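PDB 2H1Y: malonyl coenzyme A-acyl carrier protein transacylase from Helicobacter pylori, which probably catalyses transfer of the malonyl group from malonyl-CoA to holo-acyl carrier protein, giving malonyl-ACP and free CoA. Local coordinates for residues L123-Q128 with F219-L224. Numbering follows the deposited sequence.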
loop_
_atom_site.group_PDB
_atom_site.type_symbol
_atom_site.label_atom_id
_atom_site.label_comp_id
_atom_site.label_asym_id
_atom_site.label_seq_id
_atom_site.Cartn_x
_atom_site.Cartn_y
_atom_site.Cartn_z
ATOM N N LEU A 123 -9.167 -10.252 -0.754
ATOM C CA LEU A 123 -8.178 -11.119 -0.121
ATOM C C LEU A 123 -7.564 -12.051 -1.154
ATOM O O LEU A 123 -6.334 -12.230 -1.190
ATOM C CB LEU A 123 -8.801 -11.947 1.013
ATOM C CG LEU A 123 -9.298 -11.221 2.270
ATOM C CD1 LEU A 123 -10.313 -12.063 3.019
ATOM C CD2 LEU A 123 -8.150 -10.822 3.200
ATOM N N LYS A 124 -8.424 -12.638 -1.992
ATOM C CA LYS A 124 -7.982 -13.602 -2.997
ATOM C C LYS A 124 -7.149 -12.919 -4.071
ATOM O O LYS A 124 -6.090 -13.429 -4.472
ATOM C CB LYS A 124 -9.161 -14.364 -3.600
ATOM C CG LYS A 124 -9.563 -15.619 -2.807
ATOM C CD LYS A 124 -10.792 -16.310 -3.436
ATOM C CE LYS A 124 -10.795 -17.837 -3.179
ATOM N NZ LYS A 124 -12.018 -18.530 -3.757
ATOM N N LEU A 125 -7.600 -11.750 -4.513
ATOM C CA LEU A 125 -6.800 -10.971 -5.451
ATOM C C LEU A 125 -5.436 -10.565 -4.849
ATOM O O LEU A 125 -4.402 -10.738 -5.504
ATOM C CB LEU A 125 -7.565 -9.749 -5.954
ATOM C CG LEU A 125 -6.799 -8.849 -6.937
ATOM C CD1 LEU A 125 -6.794 -9.433 -8.334
ATOM C CD2 LEU A 125 -7.397 -7.468 -6.961
ATOM N N THR A 126 -5.439 -10.046 -3.612
ATOM C CA THR A 126 -4.191 -9.605 -2.974
ATOM C C THR A 126 -3.207 -10.762 -2.761
ATOM O O THR A 126 -2.022 -10.631 -3.067
ATOM C CB THR A 126 -4.420 -8.805 -1.649
ATOM O OG1 THR A 126 -5.255 -9.554 -0.759
ATOM C CG2 THR A 126 -5.062 -7.437 -1.933
ATOM N N HIS A 127 -3.700 -11.899 -2.262
ATOM C CA HIS A 127 -2.876 -13.092 -2.119
ATOM C C HIS A 127 -2.243 -13.452 -3.460
ATOM O O HIS A 127 -1.066 -13.816 -3.533
ATOM C CB HIS A 127 -3.715 -14.243 -1.582
ATOM C CG HIS A 127 -3.028 -15.576 -1.616
ATOM N ND1 HIS A 127 -3.019 -16.384 -2.734
ATOM C CD2 HIS A 127 -2.342 -16.253 -0.665
ATOM C CE1 HIS A 127 -2.349 -17.493 -2.476
ATOM N NE2 HIS A 127 -1.925 -17.439 -1.226
ATOM N N GLN A 128 -3.015 -13.305 -4.530
ATOM C CA GLN A 128 -2.545 -13.638 -5.866
ATOM C C GLN A 128 -1.471 -12.651 -6.342
ATOM O O GLN A 128 -0.424 -13.062 -6.870
ATOM C CB GLN A 128 -3.750 -13.725 -6.818
ATOM C CG GLN A 128 -3.678 -14.743 -7.990
ATOM C CD GLN A 128 -3.086 -16.118 -7.671
ATOM O OE1 GLN A 128 -2.231 -16.602 -8.407
ATOM N NE2 GLN A 128 -3.549 -16.755 -6.602
ATOM N N PHE A 219 -0.565 -9.521 -17.738
ATOM C CA PHE A 219 -1.768 -10.114 -18.290
ATOM C C PHE A 219 -2.600 -10.967 -17.313
ATOM O O PHE A 219 -3.811 -10.754 -17.214
ATOM C CB PHE A 219 -1.585 -10.825 -19.636
ATOM C CG PHE A 219 -2.878 -10.972 -20.336
ATOM C CD1 PHE A 219 -3.355 -9.934 -21.140
ATOM C CD2 PHE A 219 -3.710 -12.072 -20.067
ATOM C CE1 PHE A 219 -4.615 -10.018 -21.732
ATOM C CE2 PHE A 219 -4.961 -12.173 -20.641
ATOM C CZ PHE A 219 -5.428 -11.140 -21.475
ATOM N N LYS A 220 -1.968 -11.921 -16.620
ATOM C CA LYS A 220 -2.661 -12.748 -15.613
ATOM C C LYS A 220 -3.385 -11.904 -14.555
ATOM O O LYS A 220 -4.486 -12.246 -14.112
ATOM C CB LYS A 220 -1.697 -13.718 -14.920
ATOM C CG LYS A 220 -1.267 -14.908 -15.773
ATOM C CD LYS A 220 -0.950 -16.169 -14.925
ATOM C CE LYS A 220 -2.227 -16.881 -14.394
ATOM N NZ LYS A 220 -2.009 -18.339 -14.103
ATOM N N PHE A 221 -2.760 -10.797 -14.168
ATOM C CA PHE A 221 -3.339 -9.925 -13.172
ATOM C C PHE A 221 -4.544 -9.184 -13.732
ATOM O O PHE A 221 -5.597 -9.131 -13.105
ATOM C CB PHE A 221 -2.290 -8.960 -12.602
ATOM C CG PHE A 221 -2.657 -8.414 -11.260
ATOM C CD1 PHE A 221 -2.903 -9.268 -10.195
ATOM C CD2 PHE A 221 -2.786 -7.061 -11.066
ATOM C CE1 PHE A 221 -3.262 -8.774 -8.961
ATOM C CE2 PHE A 221 -3.134 -6.561 -9.835
ATOM C CZ PHE A 221 -3.373 -7.414 -8.776
ATOM N N GLN A 222 -4.389 -8.649 -14.934
ATOM C CA GLN A 222 -5.477 -7.980 -15.647
ATOM C C GLN A 222 -6.719 -8.873 -15.708
ATOM O O GLN A 222 -7.828 -8.459 -15.342
ATOM C CB GLN A 222 -5.008 -7.636 -17.049
ATOM C CG GLN A 222 -5.582 -6.368 -17.617
ATOM C CD GLN A 222 -4.699 -5.796 -18.718
ATOM O OE1 GLN A 222 -3.539 -5.426 -18.479
ATOM N NE2 GLN A 222 -5.245 -5.728 -19.940
ATOM N N GLU A 223 -6.510 -10.114 -16.135
ATOM C CA GLU A 223 -7.558 -11.135 -16.149
ATOM C C GLU A 223 -8.280 -11.248 -14.803
ATOM O O GLU A 223 -9.515 -11.250 -14.751
ATOM C CB GLU A 223 -6.957 -12.478 -16.549
ATOM C CG GLU A 223 -7.961 -13.599 -16.730
ATOM C CD GLU A 223 -7.280 -14.915 -17.093
ATOM O OE1 GLU A 223 -6.226 -15.222 -16.488
ATOM O OE2 GLU A 223 -7.796 -15.632 -17.986
ATOM N N LEU A 224 -7.509 -11.319 -13.724
ATOM C CA LEU A 224 -8.088 -11.425 -12.387
ATOM C C LEU A 224 -8.869 -10.176 -11.919
ATOM O O LEU A 224 -9.883 -10.298 -11.227
ATOM C CB LEU A 224 -7.024 -11.836 -11.380
ATOM C CG LEU A 224 -6.649 -13.321 -11.365
ATOM C CD1 LEU A 224 -6.207 -13.679 -9.951
ATOM C CD2 LEU A 224 -7.791 -14.269 -11.809
#
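Leu-125 meets the ring of Phe-221 where two antiparallel helices, 119-137 and 218-228, lie side by side in the acyl transferase domain of this FabD-family enzyme. The axes of the two short segments are 11.1 Å apart at their closest and run at 178° to each other, a wide spacing bridged by apolar side chains and the aliphatic part of a glutamine, with no hydrogen bond between the segments. The buried half is the Leu-125 and Phe-221 pair. CD1 of Leu-125 comes to 3.6 Å from CE1 of Phe-221, meeting the ring obliquely, and the two side chains cross at about a right angle. With CG of Leu-125 anti to the backbone N (chi1 179°), the isobutyl group reaches across the gap although its CB does not point straight at helix 218-228. The same methyl touches CB of Leu-224, one turn further along that helix, at 3.9 Å, from a direction roughly at right angles to the ring contact. Val-108 of helix 105-116 and Leu-117 also pack on Leu-125, and Leu-260 and Arg-129, the latter from helix 119-137 itself, touch Phe-221.

On the side of the partly exposed residues the contact is narrower, a single pair, Gln-128 and Leu-224, though a close one. Here the Gln-128 chain bends at chi2 (42°), and its aliphatic part, rather than its amide, meets the leucine. Leu-224 in turn crosses that chain almost perpendicularly, its CD1 lying 3.4 Å from CG of Gln-128 and 4.0 Å from CB of the same glutamine.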